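Local coordinates for cell wall surface anchor family protein (Streptococcus pneumoniae, PDB 4OQ1) that serves as an ancillary pilin of the pneumococcal pilus and probably fixes the pilus base to the bacterial cell wall, at residues Y108-I113 against F125-T130; V166-V171 against L200-N205; M277-K282 against W321-P326. The protein carries 3 engineered substitutions. One frame throughout, in Å; residues are numbered along the deposited sequence.

Contact 1 of 3, residues Y108-I113 against F125-T130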
ATOM      1  N   TYR A 108     -27.766 -31.736   3.241  1.00 20.83           N
ATOM      2  CA  TYR A 108     -27.803 -30.298   3.440  1.00 19.59           C
ATOM      3  C   TYR A 108     -27.043 -29.585   2.314  1.00 17.65           C
ATOM      4  O   TYR A 108     -26.050 -30.069   1.860  1.00 16.01           O
ATOM      5  CB  TYR A 108     -27.205 -29.998   4.734  1.00 20.32           C
ATOM      6  CG  TYR A 108     -27.998 -30.471   5.911  1.00 20.19           C
ATOM      7  CD1 TYR A 108     -29.057 -29.756   6.406  1.00 18.49           C
ATOM      8  CD2 TYR A 108     -27.531 -31.584   6.649  1.00 19.97           C
ATOM      9  CE1 TYR A 108     -29.761 -30.189   7.526  1.00 20.48           C
ATOM     10  CE2 TYR A 108     -28.183 -32.018   7.796  1.00 20.66           C
ATOM     11  CZ  TYR A 108     -29.308 -31.334   8.231  1.00 23.02           C
ATOM     12  OH  TYR A 108     -29.939 -31.757   9.355  1.00 22.87           O
ATOM     13  N   TYR A 109     -27.594 -28.475   1.797  1.00 15.63           N
ATOM     14  CA  TYR A 109     -26.924 -27.687   0.802  1.00 14.23           C
ATOM     15  C   TYR A 109     -26.484 -26.381   1.456  1.00 16.32           C
ATOM     16  O   TYR A 109     -27.261 -25.750   2.203  1.00 14.91           O
ATOM     17  CB  TYR A 109     -27.959 -27.336  -0.315  1.00 16.38           C
ATOM     18  CG  TYR A 109     -27.512 -26.385  -1.341  1.00 16.18           C
ATOM     19  CD1 TYR A 109     -26.381 -26.644  -2.132  1.00 17.49           C
ATOM     20  CD2 TYR A 109     -28.292 -25.295  -1.675  1.00 16.44           C
ATOM     21  CE1 TYR A 109     -25.972 -25.731  -3.132  1.00 15.78           C
ATOM     22  CE2 TYR A 109     -27.882 -24.380  -2.619  1.00 19.06           C
ATOM     23  CZ  TYR A 109     -26.763 -24.613  -3.411  1.00 19.42           C
ATOM     24  OH  TYR A 109     -26.372 -23.781  -4.450  1.00 20.89           O
ATOM     25  N   VAL A 110     -25.263 -25.954   1.144  1.00 14.96           N
ATOM     26  CA  VAL A 110     -24.663 -24.667   1.654  1.00 15.22           C
ATOM     27  C   VAL A 110     -24.282 -23.812   0.438  1.00 16.02           C
ATOM     28  O   VAL A 110     -23.835 -24.343  -0.586  1.00 16.43           O
ATOM     29  CB  VAL A 110     -23.407 -24.936   2.476  1.00 15.30           C
ATOM     30  CG1 VAL A 110     -22.691 -23.669   2.954  1.00 17.56           C
ATOM     31  CG2 VAL A 110     -23.750 -25.854   3.632  1.00 17.22           C
ATOM     32  N   ARG A 111     -24.572 -22.531   0.537  1.00 15.49           N
ATOM     33  CA  ARG A 111     -24.154 -21.538  -0.423  1.00 15.64           C
ATOM     34  C   ARG A 111     -23.109 -20.535   0.050  1.00 15.95           C
ATOM     35  O   ARG A 111     -22.386 -19.943  -0.763  1.00 17.53           O
ATOM     36  CB  ARG A 111     -25.379 -20.768  -0.840  1.00 19.26           C
ATOM     37  CG  ARG A 111     -26.014 -21.366  -2.094  1.00 23.32           C
ATOM     38  CD  ARG A 111     -27.162 -20.548  -2.673  1.00 24.10           C
ATOM     39  NE  ARG A 111     -26.714 -19.602  -3.683  1.00 22.80           N
ATOM     40  CZ  ARG A 111     -26.526 -19.905  -4.954  1.00 26.00           C
ATOM     41  NH1 ARG A 111     -26.722 -21.150  -5.370  1.00 21.53           N
ATOM     42  NH2 ARG A 111     -26.183 -18.960  -5.819  1.00 29.33           N
ATOM     43  N   SER A 112     -23.048 -20.309   1.354  1.00 18.08           N
ATOM     44  CA  SER A 112     -22.121 -19.398   1.983  1.00 19.58           C
ATOM     45  C   SER A 112     -21.677 -19.909   3.347  1.00 21.56           C
ATOM     46  O   SER A 112     -22.524 -20.315   4.132  1.00 21.72           O
ATOM     47  CB  SER A 112     -22.927 -18.091   2.282  1.00 21.33           C
ATOM     48  OG  SER A 112     -22.085 -17.074   2.788  1.00 26.93           O
ATOM     49  N   ILE A 113     -20.382 -19.875   3.639  1.00 23.60           N
ATOM     50  CA  ILE A 113     -19.859 -20.172   4.972  1.00 20.66           C
ATOM     51  C   ILE A 113     -19.841 -18.887   5.824  1.00 23.85           C
ATOM     52  O   ILE A 113     -20.176 -18.960   6.990  1.00 22.59           O
ATOM     53  CB  ILE A 113     -18.531 -20.786   4.896  1.00 22.06           C
ATOM     54  CG1 ILE A 113     -18.705 -22.113   4.182  1.00 18.70           C
ATOM     55  CG2 ILE A 113     -17.914 -20.996   6.289  1.00 21.52           C
ATOM     56  CD1 ILE A 113     -17.474 -22.930   3.968  1.00 20.62           C
ATOM     57  N   PHE A 125     -21.754 -26.383  -1.648  1.00 15.99           N
ATOM     58  CA  PHE A 125     -21.519 -27.808  -1.529  1.00 16.60           C
ATOM     59  C   PHE A 125     -22.674 -28.491  -0.817  1.00 17.25           C
ATOM     60  O   PHE A 125     -23.554 -27.825  -0.188  1.00 14.82           O
ATOM     61  CB  PHE A 125     -20.198 -28.091  -0.799  1.00 17.32           C
ATOM     62  CG  PHE A 125     -20.106 -27.471   0.566  1.00 16.92           C
ATOM     63  CD1 PHE A 125     -19.775 -26.133   0.773  1.00 15.23           C
ATOM     64  CD2 PHE A 125     -20.380 -28.236   1.683  1.00 17.24           C
ATOM     65  CE1 PHE A 125     -19.758 -25.617   2.045  1.00 18.57           C
ATOM     66  CE2 PHE A 125     -20.330 -27.717   2.941  1.00 17.95           C
ATOM     67  CZ  PHE A 125     -19.977 -26.421   3.134  1.00 17.76           C
ATOM     68  N   LEU A 126     -22.602 -29.813  -0.777  1.00 16.76           N
ATOM     69  CA  LEU A 126     -23.554 -30.548   0.010  1.00 14.34           C
ATOM     70  C   LEU A 126     -22.758 -31.255   1.054  1.00 16.85           C
ATOM     71  O   LEU A 126     -21.603 -31.574   0.835  1.00 17.84           O
ATOM     72  CB  LEU A 126     -24.212 -31.663  -0.831  1.00 16.42           C
ATOM     73  CG  LEU A 126     -25.082 -31.412  -2.043  1.00 17.29           C
ATOM     74  CD1 LEU A 126     -25.767 -32.686  -2.481  1.00 18.68           C
ATOM     75  CD2 LEU A 126     -26.099 -30.394  -1.688  1.00 17.02           C
ATOM     76  N   PHE A 127     -23.397 -31.470   2.167  1.00 15.65           N
ATOM     77  CA  PHE A 127     -22.912 -32.454   3.120  1.00 16.21           C
ATOM     78  C   PHE A 127     -24.031 -33.387   3.655  1.00 17.00           C
ATOM     79  O   PHE A 127     -25.162 -32.976   3.812  1.00 19.31           O
ATOM     80  CB  PHE A 127     -22.109 -31.760   4.245  1.00 15.29           C
ATOM     81  CG  PHE A 127     -22.889 -30.887   5.175  1.00 15.92           C
ATOM     82  CD1 PHE A 127     -23.444 -31.402   6.347  1.00 16.31           C
ATOM     83  CD2 PHE A 127     -23.146 -29.575   4.838  1.00 15.69           C
ATOM     84  CE1 PHE A 127     -24.115 -30.599   7.258  1.00 16.46           C
ATOM     85  CE2 PHE A 127     -23.881 -28.757   5.702  1.00 16.98           C
ATOM     86  CZ  PHE A 127     -24.385 -29.266   6.891  1.00 18.39           C
ATOM     87  N   GLU A 128     -23.651 -34.579   4.150  1.00 18.14           N
ATOM     88  CA  GLU A 128     -24.691 -35.509   4.586  1.00 19.94           C
ATOM     89  C   GLU A 128     -24.292 -36.016   5.963  1.00 24.52           C
ATOM     90  O   GLU A 128     -23.134 -36.401   6.159  1.00 22.05           O
ATOM     91  CB  GLU A 128     -24.858 -36.610   3.567  1.00 24.48           C
ATOM     92  CG  GLU A 128     -25.867 -37.652   4.031  1.00 28.01           C
ATOM     93  CD  GLU A 128     -26.083 -38.750   3.059  1.00 25.92           C
ATOM     94  OE1 GLU A 128     -27.215 -38.863   2.611  1.00 30.93           O
ATOM     95  OE2 GLU A 128     -25.134 -39.492   2.731  1.00 28.53           O
ATOM     96  N   MET A 129     -25.238 -35.873   6.913  1.00 26.98           N
ATOM     97  CA  MET A 129     -25.196 -36.542   8.228  1.00 27.43           C
ATOM     98  C   MET A 129     -26.103 -37.816   8.286  1.00 29.01           C
ATOM     99  O   MET A 129     -27.276 -37.748   8.094  1.00 27.24           O
ATOM    100  CB  MET A 129     -25.675 -35.495   9.219  1.00 26.64           C
ATOM    101  CG  MET A 129     -24.708 -34.300   9.278  1.00 28.31           C
ATOM    102  SD  MET A 129     -23.025 -34.822   9.695  1.00 28.91           S
ATOM    103  CE  MET A 129     -22.427 -33.213  10.265  1.00 27.13           C
ATOM    104  N   THR A 130     -25.520 -38.976   8.551  1.00 34.27           N
ATOM    105  CA  THR A 130     -26.334 -40.164   8.777  1.00 36.07           C
ATOM    106  C   THR A 130     -25.994 -40.782  10.139  1.00 37.32           C
ATOM    107  O   THR A 130     -25.044 -40.363  10.775  1.00 30.12           O
ATOM    108  CB  THR A 130     -26.095 -41.175   7.669  1.00 35.16           C
ATOM    109  OG1 THR A 130     -24.813 -41.747   7.827  1.00 39.48           O
ATOM    110  CG2 THR A 130     -26.159 -40.539   6.352  1.00 37.10           C
TER
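Y108 lays its CB over one face of the ring of F127 on the neighbouring antiparallel strand, 3.6 Å above the plane and displaced toward the rim near CZ, a CH-pi contact. CG of Y108 comes next, 3.9 Å from F127 CZ, and CD2 lies 3.6 Å from F127 CE1. The two ring planes are 24° apart but slid so far that they hardly overlap. Farther out, CE2 of Y108 just brushes M129 CG, and the hydroxyl is taken up by the carbonyl of P104.

V110, on the same face, repeats the theme. Its CB lies over the F125 ring, while V110 CG2 lies at the edge of the F127 ring, 3.6 Å from F127 CE2. F125 and F127 both hold CG between backbone N and carbonyl carbon (chi1 57° and 68°), a crowded position for CG; both rings lean toward the partner strand. On the other face, Y109 packs CD1 against L126 CD2, with helix 66-73 covering both.

Paired backbone bonds join Y108 with F127 and V110 with F125, for instance V110 N to F125 O at 2.9 Å. This is regular antiparallel pairing within the mixed sheet of the N-terminal domain.

Contact 2 of 3, residues V166-V171 against L200-N205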
ATOM      1  N   VAL A 166       9.784   2.626  -4.975  1.00 18.36           N
ATOM      2  CA  VAL A 166       9.049   3.923  -4.895  1.00 15.71           C
ATOM      3  C   VAL A 166       7.735   3.706  -4.083  1.00 16.02           C
ATOM      4  O   VAL A 166       6.929   2.759  -4.331  1.00 16.32           O
ATOM      5  CB  VAL A 166       8.738   4.377  -6.311  1.00 17.42           C
ATOM      6  CG1 VAL A 166       7.963   5.671  -6.296  1.00 17.47           C
ATOM      7  CG2 VAL A 166       9.974   4.622  -7.124  1.00 16.77           C
ATOM      8  N   GLY A 167       7.471   4.574  -3.119  1.00 17.56           N
ATOM      9  CA  GLY A 167       6.289   4.461  -2.233  1.00 17.61           C
ATOM     10  C   GLY A 167       5.089   5.292  -2.679  1.00 16.44           C
ATOM     11  O   GLY A 167       5.324   6.461  -3.095  1.00 18.35           O
ATOM     12  N   PHE A 168       3.898   4.646  -2.675  1.00 16.20           N
ATOM     13  CA  PHE A 168       2.606   5.319  -3.033  1.00 17.40           C
ATOM     14  C   PHE A 168       1.609   5.107  -1.896  1.00 16.31           C
ATOM     15  O   PHE A 168       1.682   4.141  -1.140  1.00 21.17           O
ATOM     16  CB  PHE A 168       2.047   4.738  -4.311  1.00 15.68           C
ATOM     17  CG  PHE A 168       2.784   5.152  -5.544  1.00 12.53           C
ATOM     18  CD1 PHE A 168       3.837   4.497  -5.973  1.00 14.38           C
ATOM     19  CD2 PHE A 168       2.332   6.196  -6.322  1.00 13.71           C
ATOM     20  CE1 PHE A 168       4.484   4.861  -7.165  1.00 12.33           C
ATOM     21  CE2 PHE A 168       2.989   6.617  -7.477  1.00 14.99           C
ATOM     22  CZ  PHE A 168       4.057   5.920  -7.917  1.00 14.66           C
ATOM     23  N   LYS A 169       0.714   6.074  -1.694  1.00 20.61           N
ATOM     24  CA  LYS A 169      -0.486   5.767  -0.930  1.00 17.81           C
ATOM     25  C   LYS A 169      -1.650   5.774  -1.873  1.00 17.16           C
ATOM     26  O   LYS A 169      -1.682   6.443  -2.936  1.00 17.40           O
ATOM     27  CB  LYS A 169      -0.714   6.785   0.215  1.00 22.03           C
ATOM     28  CG  LYS A 169       0.269   6.649   1.348  1.00 27.65           C
ATOM     29  CD  LYS A 169      -0.047   7.654   2.457  1.00 30.89           C
ATOM     30  CE  LYS A 169       1.023   7.849   3.518  1.00 39.33           C
ATOM     31  NZ  LYS A 169       1.444   6.609   4.238  1.00 42.96           N
ATOM     32  N   LEU A 170      -2.613   4.918  -1.559  1.00 20.09           N
ATOM     33  CA  LEU A 170      -3.832   4.754  -2.309  1.00 16.76           C
ATOM     34  C   LEU A 170      -5.015   5.389  -1.561  1.00 17.72           C
ATOM     35  O   LEU A 170      -5.287   5.059  -0.454  1.00 17.78           O
ATOM     36  CB  LEU A 170      -4.062   3.304  -2.436  1.00 20.32           C
ATOM     37  CG  LEU A 170      -5.315   2.840  -3.147  1.00 18.73           C
ATOM     38  CD1 LEU A 170      -5.244   3.308  -4.593  1.00 18.82           C
ATOM     39  CD2 LEU A 170      -5.378   1.296  -3.076  1.00 20.93           C
ATOM     40  N   VAL A 171      -5.717   6.285  -2.223  1.00 18.73           N
ATOM     41  CA  VAL A 171      -6.857   6.946  -1.720  1.00 19.66           C
ATOM     42  C   VAL A 171      -8.030   6.827  -2.743  1.00 21.88           C
ATOM     43  O   VAL A 171      -7.820   6.651  -3.938  1.00 21.46           O
ATOM     44  CB  VAL A 171      -6.617   8.449  -1.482  1.00 18.88           C
ATOM     45  CG1 VAL A 171      -5.439   8.632  -0.555  1.00 19.73           C
ATOM     46  CG2 VAL A 171      -6.460   9.221  -2.801  1.00 20.18           C
ATOM     47  N   LEU A 200       2.585   1.820  -0.057  1.00 19.64           N
ATOM     48  CA  LEU A 200       2.739   0.658  -0.989  1.00 19.66           C
ATOM     49  C   LEU A 200       4.014   0.896  -1.785  1.00 20.77           C
ATOM     50  O   LEU A 200       4.211   1.963  -2.330  1.00 19.85           O
ATOM     51  CB  LEU A 200       1.524   0.680  -1.967  1.00 21.14           C
ATOM     52  CG  LEU A 200       0.058   0.569  -1.568  1.00 23.90           C
ATOM     53  CD1 LEU A 200      -0.520   1.743  -0.788  1.00 28.06           C
ATOM     54  CD2 LEU A 200      -0.891   0.379  -2.725  1.00 27.85           C
ATOM     55  N   TYR A 201       4.882  -0.124  -1.991  1.00 18.83           N
ATOM     56  CA  TYR A 201       6.134   0.089  -2.637  1.00 19.13           C
ATOM     57  C   TYR A 201       6.254  -0.778  -3.881  1.00 18.11           C
ATOM     58  O   TYR A 201       5.933  -1.955  -3.835  1.00 19.88           O
ATOM     59  CB  TYR A 201       7.361  -0.340  -1.674  1.00 22.42           C
ATOM     60  CG  TYR A 201       7.491   0.581  -0.496  1.00 21.85           C
ATOM     61  CD1 TYR A 201       6.841   0.287   0.668  1.00 23.50           C
ATOM     62  CD2 TYR A 201       8.183   1.768  -0.589  1.00 25.11           C
ATOM     63  CE1 TYR A 201       6.886   1.147   1.756  1.00 24.84           C
ATOM     64  CE2 TYR A 201       8.221   2.692   0.474  1.00 24.13           C
ATOM     65  CZ  TYR A 201       7.646   2.354   1.668  1.00 26.54           C
ATOM     66  OH  TYR A 201       7.631   3.251   2.736  1.00 25.61           O
ATOM     67  N   THR A 202       6.753  -0.185  -4.930  1.00 15.12           N
ATOM     68  CA  THR A 202       7.106  -0.878  -6.199  1.00 16.36           C
ATOM     69  C   THR A 202       8.032  -2.002  -5.957  1.00 18.22           C
ATOM     70  O   THR A 202       9.012  -1.792  -5.219  1.00 18.36           O
ATOM     71  CB  THR A 202       7.558   0.044  -7.345  1.00 16.18           C
ATOM     72  OG1 THR A 202       8.803   0.800  -7.104  1.00 15.59           O
ATOM     73  CG2 THR A 202       6.389   1.029  -7.692  1.00 15.81           C
ATOM     74  N   ASP A 203       7.852  -3.074  -6.748  1.00 20.69           N
ATOM     75  CA  ASP A 203       8.650  -4.323  -6.610  1.00 27.47           C
ATOM     76  C   ASP A 203       9.801  -4.280  -7.590  1.00 25.20           C
ATOM     77  O   ASP A 203      10.039  -3.274  -8.219  1.00 22.45           O
ATOM     78  CB  ASP A 203       7.809  -5.600  -6.803  1.00 28.24           C
ATOM     79  CG  ASP A 203       7.189  -5.721  -8.204  1.00 26.62           C
ATOM     80  OD1 ASP A 203       7.573  -5.026  -9.145  1.00 24.40           O
ATOM     81  OD2 ASP A 203       6.247  -6.521  -8.347  1.00 31.58           O
ATOM     82  N   LYS A 204      10.546  -5.357  -7.756  1.00 28.21           N
ATOM     83  CA  LYS A 204      11.701  -5.283  -8.634  1.00 29.12           C
ATOM     84  C   LYS A 204      11.307  -5.016 -10.063  1.00 27.20           C
ATOM     85  O   LYS A 204      12.146  -4.678 -10.878  1.00 27.45           O
ATOM     86  CB  LYS A 204      12.596  -6.543  -8.556  1.00 36.05           C
ATOM     87  CG  LYS A 204      11.990  -7.748  -9.252  1.00 46.76           C
ATOM     88  CD  LYS A 204      12.958  -8.930  -9.370  1.00 54.00           C
ATOM     89  CE  LYS A 204      12.212 -10.225  -9.684  1.00 56.41           C
ATOM     90  NZ  LYS A 204      11.110 -10.525  -8.710  1.00 53.72           N
ATOM     91  N   ASN A 205      10.073  -5.294 -10.427  1.00 25.64           N
ATOM     92  CA  ASN A 205       9.637  -4.938 -11.744  1.00 25.82           C
ATOM     93  C   ASN A 205       8.993  -3.583 -11.831  1.00 22.80           C
ATOM     94  O   ASN A 205       8.297  -3.254 -12.787  1.00 22.65           O
ATOM     95  CB  ASN A 205       8.716  -6.001 -12.314  1.00 29.00           C
ATOM     96  CG  ASN A 205       9.382  -7.353 -12.370  1.00 29.96           C
ATOM     97  OD1 ASN A 205       8.939  -8.325 -11.746  1.00 38.84           O
ATOM     98  ND2 ASN A 205      10.415  -7.411 -13.054  1.00 28.60           N
TER
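V166 and T202 lie side by side with their side chains pointing the same way, and the closest meeting is between the threonine hydroxyl and the valine backbone. T202 OG1 accepts the N-H of V166 at 3.0 Å; its chi1 of 64° turns the oxygen in between its own N and carbonyl carbon. The bond is returned by T202 N to V166 O, also 3.0 Å. The same hydroxyl bonds to the carbonyl of L163, so it is gripped on two counts.

One pair along, the Y201 ring comes up against a glycine. Its CD2 rests 3.7 Å from G167 CA, the ring approaching obliquely, and the phenol end goes on to E224. With no side chain on G167, the ring can settle directly against the backbone.

L200 and F168 turn to the other face, where I208 touches both. Two straight bonds tie them, L200 N to F168 O and F168 N to L200 O, each 2.7 Å and lying in the carbonyl plane of its acceptor. L200 leans over that pairing: L200 CD1 is 3.3 Å from F168 O and 3.9 Å from L170 N. The edge of the F168 ring points toward L200 O, and F168 CE1 reaches T202 CG2 only loosely, at 4.3 Å.

In 200-205 only L200 and Y201 are strand, so the T202 hydroxyl stands in for a backbone acceptor: it prolongs the hydrogen bonding past the strand's end in this CnaB domain and leaves the buried N-H of V166 satisfied.

Contact 3 of 3, residues M277-K282 against W321-P326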
ATOM      1  N   MET A 277      30.375  27.670   9.059  1.00 17.59           N
ATOM      2  CA  MET A 277      29.642  26.411   8.942  1.00 16.96           C
ATOM      3  C   MET A 277      28.273  26.583   8.359  1.00 16.47           C
ATOM      4  O   MET A 277      27.477  27.419   8.821  1.00 21.06           O
ATOM      5  CB  MET A 277      29.609  25.620  10.299  1.00 18.61           C
ATOM      6  CG  MET A 277      30.956  25.469  11.003  1.00 24.08           C
ATOM      7  SD  MET A 277      30.792  24.694  12.643  1.00 32.11           S
ATOM      8  CE  MET A 277      30.287  23.043  12.144  1.00 27.50           C
ATOM      9  N   PHE A 278      27.953  25.725   7.399  1.00 17.13           N
ATOM     10  CA  PHE A 278      26.677  25.687   6.797  1.00 18.93           C
ATOM     11  C   PHE A 278      26.028  24.317   6.719  1.00 19.63           C
ATOM     12  O   PHE A 278      26.710  23.261   6.477  1.00 19.93           O
ATOM     13  CB  PHE A 278      26.711  26.227   5.386  1.00 20.56           C
ATOM     14  CG  PHE A 278      27.396  27.555   5.228  1.00 20.38           C
ATOM     15  CD1 PHE A 278      26.646  28.740   5.204  1.00 22.82           C
ATOM     16  CD2 PHE A 278      28.748  27.625   5.025  1.00 19.73           C
ATOM     17  CE1 PHE A 278      27.282  29.971   4.981  1.00 18.72           C
ATOM     18  CE2 PHE A 278      29.390  28.853   4.857  1.00 18.30           C
ATOM     19  CZ  PHE A 278      28.624  30.024   4.832  1.00 17.53           C
ATOM     20  N   LYS A 279      24.711  24.316   6.798  1.00 18.83           N
ATOM     21  CA  LYS A 279      23.961  23.093   6.473  1.00 17.67           C
ATOM     22  C   LYS A 279      23.367  23.214   5.136  1.00 18.19           C
ATOM     23  O   LYS A 279      22.804  24.287   4.801  1.00 17.42           O
ATOM     24  CB  LYS A 279      22.891  22.885   7.547  1.00 22.29           C
ATOM     25  CG  LYS A 279      22.091  21.639   7.424  1.00 25.40           C
ATOM     26  CD  LYS A 279      21.207  21.455   8.654  1.00 30.27           C
ATOM     27  CE  LYS A 279      21.971  21.134   9.949  1.00 34.98           C
ATOM     28  NZ  LYS A 279      21.078  20.984  11.163  1.00 39.02           N
ATOM     29  N   VAL A 280      23.506  22.160   4.300  1.00 17.65           N
ATOM     30  CA  VAL A 280      22.946  22.262   2.981  1.00 18.79           C
ATOM     31  C   VAL A 280      21.477  21.888   2.952  1.00 18.95           C
ATOM     32  O   VAL A 280      21.143  20.872   3.455  1.00 19.40           O
ATOM     33  CB  VAL A 280      23.722  21.363   1.973  1.00 18.97           C
ATOM     34  CG1 VAL A 280      23.098  21.542   0.628  1.00 21.36           C
ATOM     35  CG2 VAL A 280      25.223  21.708   1.940  1.00 22.65           C
ATOM     36  N   MET A 281      20.610  22.716   2.405  1.00 17.95           N
ATOM     37  CA  MET A 281      19.156  22.481   2.437  1.00 21.09           C
ATOM     38  C   MET A 281      18.515  22.657   1.096  1.00 20.68           C
ATOM     39  O   MET A 281      19.027  23.377   0.245  1.00 22.69           O
ATOM     40  CB  MET A 281      18.469  23.539   3.290  1.00 20.80           C
ATOM     41  CG  MET A 281      19.221  23.905   4.540  1.00 28.85           C
ATOM     42  SD  MET A 281      18.643  22.901   5.911  1.00 36.39           S
ATOM     43  CE  MET A 281      18.550  24.232   7.048  1.00 31.42           C
ATOM     44  N   LYS A 282      17.353  22.032   0.935  1.00 22.87           N
ATOM     45  CA  LYS A 282      16.435  22.318  -0.147  1.00 22.64           C
ATOM     46  C   LYS A 282      15.197  22.954   0.422  1.00 25.03           C
ATOM     47  O   LYS A 282      14.997  22.947   1.618  1.00 23.14           O
ATOM     48  CB  LYS A 282      16.140  21.127  -1.021  1.00 28.69           C
ATOM     49  CG  LYS A 282      15.664  19.830  -0.383  1.00 36.02           C
ATOM     50  CD  LYS A 282      16.066  18.654  -1.303  1.00 46.85           C
ATOM     51  CE  LYS A 282      15.649  17.279  -0.770  1.00 54.14           C
ATOM     52  NZ  LYS A 282      14.209  17.011  -1.048  1.00 57.07           N
ATOM     53  N   TRP A 321      22.556  27.088   4.489  1.00 15.65           N
ATOM     54  CA  TRP A 321      21.948  27.658   5.724  1.00 16.13           C
ATOM     55  C   TRP A 321      23.065  27.828   6.704  1.00 16.62           C
ATOM     56  O   TRP A 321      23.694  26.809   7.117  1.00 17.96           O
ATOM     57  CB  TRP A 321      20.869  26.727   6.306  1.00 20.43           C
ATOM     58  CG  TRP A 321      20.345  27.141   7.667  1.00 20.96           C
ATOM     59  CD1 TRP A 321      20.849  26.803   8.859  1.00 25.87           C
ATOM     60  CD2 TRP A 321      19.239  27.986   7.922  1.00 22.13           C
ATOM     61  NE1 TRP A 321      20.127  27.423   9.888  1.00 25.07           N
ATOM     62  CE2 TRP A 321      19.088  28.089   9.314  1.00 26.08           C
ATOM     63  CE3 TRP A 321      18.311  28.605   7.117  1.00 25.61           C
ATOM     64  CZ2 TRP A 321      18.094  28.896   9.911  1.00 23.16           C
ATOM     65  CZ3 TRP A 321      17.297  29.364   7.726  1.00 24.52           C
ATOM     66  CH2 TRP A 321      17.219  29.510   9.072  1.00 25.66           C
ATOM     67  N   GLU A 322      23.355  29.067   7.077  1.00 18.83           N
ATOM     68  CA  GLU A 322      24.564  29.347   7.954  1.00 20.20           C
ATOM     69  C   GLU A 322      24.301  28.966   9.382  1.00 22.80           C
ATOM     70  O   GLU A 322      23.341  29.478  10.017  1.00 19.98           O
ATOM     71  CB  GLU A 322      25.030  30.805   7.912  1.00 22.55           C
ATOM     72  CG  GLU A 322      26.361  30.995   8.679  1.00 21.98           C
ATOM     73  CD  GLU A 322      26.895  32.418   8.558  1.00 23.68           C
ATOM     74  OE1 GLU A 322      26.079  33.356   8.635  1.00 30.45           O
ATOM     75  OE2 GLU A 322      28.106  32.564   8.378  1.00 25.69           O
ATOM     76  N   LEU A 323      25.063  27.974   9.863  1.00 18.81           N
ATOM     77  CA  LEU A 323      25.009  27.587  11.251  1.00 22.10           C
ATOM     78  C   LEU A 323      25.938  28.423  12.152  1.00 23.94           C
ATOM     79  O   LEU A 323      25.576  28.711  13.252  1.00 25.26           O
ATOM     80  CB  LEU A 323      25.421  26.128  11.388  1.00 19.16           C
ATOM     81  CG  LEU A 323      24.500  25.120  10.664  1.00 21.39           C
ATOM     82  CD1 LEU A 323      25.084  23.716  10.567  1.00 24.52           C
ATOM     83  CD2 LEU A 323      23.146  25.043  11.363  1.00 26.48           C
ATOM     84  N   GLN A 324      27.108  28.802  11.665  1.00 19.68           N
ATOM     85  CA  GLN A 324      28.093  29.538  12.442  1.00 23.73           C
ATOM     86  C   GLN A 324      28.964  30.449  11.514  1.00 21.56           C
ATOM     87  O   GLN A 324      29.582  29.967  10.546  1.00 21.96           O
ATOM     88  CB  GLN A 324      29.030  28.532  13.133  1.00 24.62           C
ATOM     89  CG  GLN A 324      30.283  29.122  13.712  1.00 28.68           C
ATOM     90  CD  GLN A 324      31.094  28.134  14.488  1.00 35.04           C
ATOM     91  OE1 GLN A 324      30.722  27.784  15.601  1.00 33.57           O
ATOM     92  NE2 GLN A 324      32.220  27.647  13.892  1.00 32.49           N
ATOM     93  N   ALA A 325      29.052  31.718  11.875  1.00 20.52           N
ATOM     94  CA  ALA A 325      29.888  32.654  11.113  1.00 19.59           C
ATOM     95  C   ALA A 325      31.384  32.495  11.522  1.00 21.90           C
ATOM     96  O   ALA A 325      31.683  32.038  12.617  1.00 23.96           O
ATOM     97  CB  ALA A 325      29.403  34.088  11.316  1.00 18.89           C
ATOM     98  N   PRO A 326      32.334  32.788  10.592  1.00 21.57           N
ATOM     99  CA  PRO A 326      33.733  32.940  11.009  1.00 21.70           C
ATOM    100  C   PRO A 326      33.826  33.869  12.177  1.00 22.10           C
ATOM    101  O   PRO A 326      33.052  34.832  12.235  1.00 23.43           O
ATOM    102  CB  PRO A 326      34.408  33.568   9.774  1.00 22.12           C
ATOM    103  CG  PRO A 326      33.545  33.188   8.612  1.00 22.05           C
ATOM    104  CD  PRO A 326      32.144  33.201   9.193  1.00 22.26           C
TER
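The indole of W321 carries the methyl of M281 on one face: CE lies above it at the CG end, 3.5 Å from W321 CG and as close to W321 CB. In M281 chi3 is -135°, away from the usual staggered positions, and this is the torsion that sets CE there. At the indole edge, in its plane, lies CD2 of L323. The other flat group, the F278 ring, has the backbone carbon of W321 at its edge, while E322 comes in obliquely, CA 3.5 Å from F278 CD1. The planes of the F278 ring and the E322 carboxylate run nearly parallel, 4° apart, and the ring of F308 meets F278 from another strand.

Toward Q324 the strands fall out of step by one residue. M277 faces both L323 and Q324, a classic beta bulge, and its carbonyl oxygen takes two N-H groups: L323 N at 2.7 Å and Q324 N at 3.2 Å. M277 N returns a bond to Q324 O, and M277 SD lies 3.5 Å from Q324 NE2, whose hydrogen bond goes to G275 O. Past the bulge, K279 and W321 pair regularly; CB of K279 also touches L323 CD1.

E322 OE1 is bonded by L332 N, and its side chain lies against the F278 ring and touches N354. With P326 four residues on, this is consistent with the E-box glutamate that promotes isopeptide bonds in CnaB domains.

In the fold
The three contacts lie in series along an elongated chain, each in a different sheet, and none touches another. Contact 2 is near the middle, about 6 Å from the chain's centre, while contacts 1 and 3 sit on opposite sides of that centre, with their own centres about 75 Å apart. From contact 2 it is about 42 Å to contact 1 and 35 Å to contact 3, centre to centre; nearest atoms of contacts 2 and 3 still stand about 14 Å apart. Contacts 2 and 3 belong to successive prealbumin-like domains, and both pair the first strand of an antiparallel sheet with a later one. Each contact pairs strands within one sheet, and none spans two of these sheets.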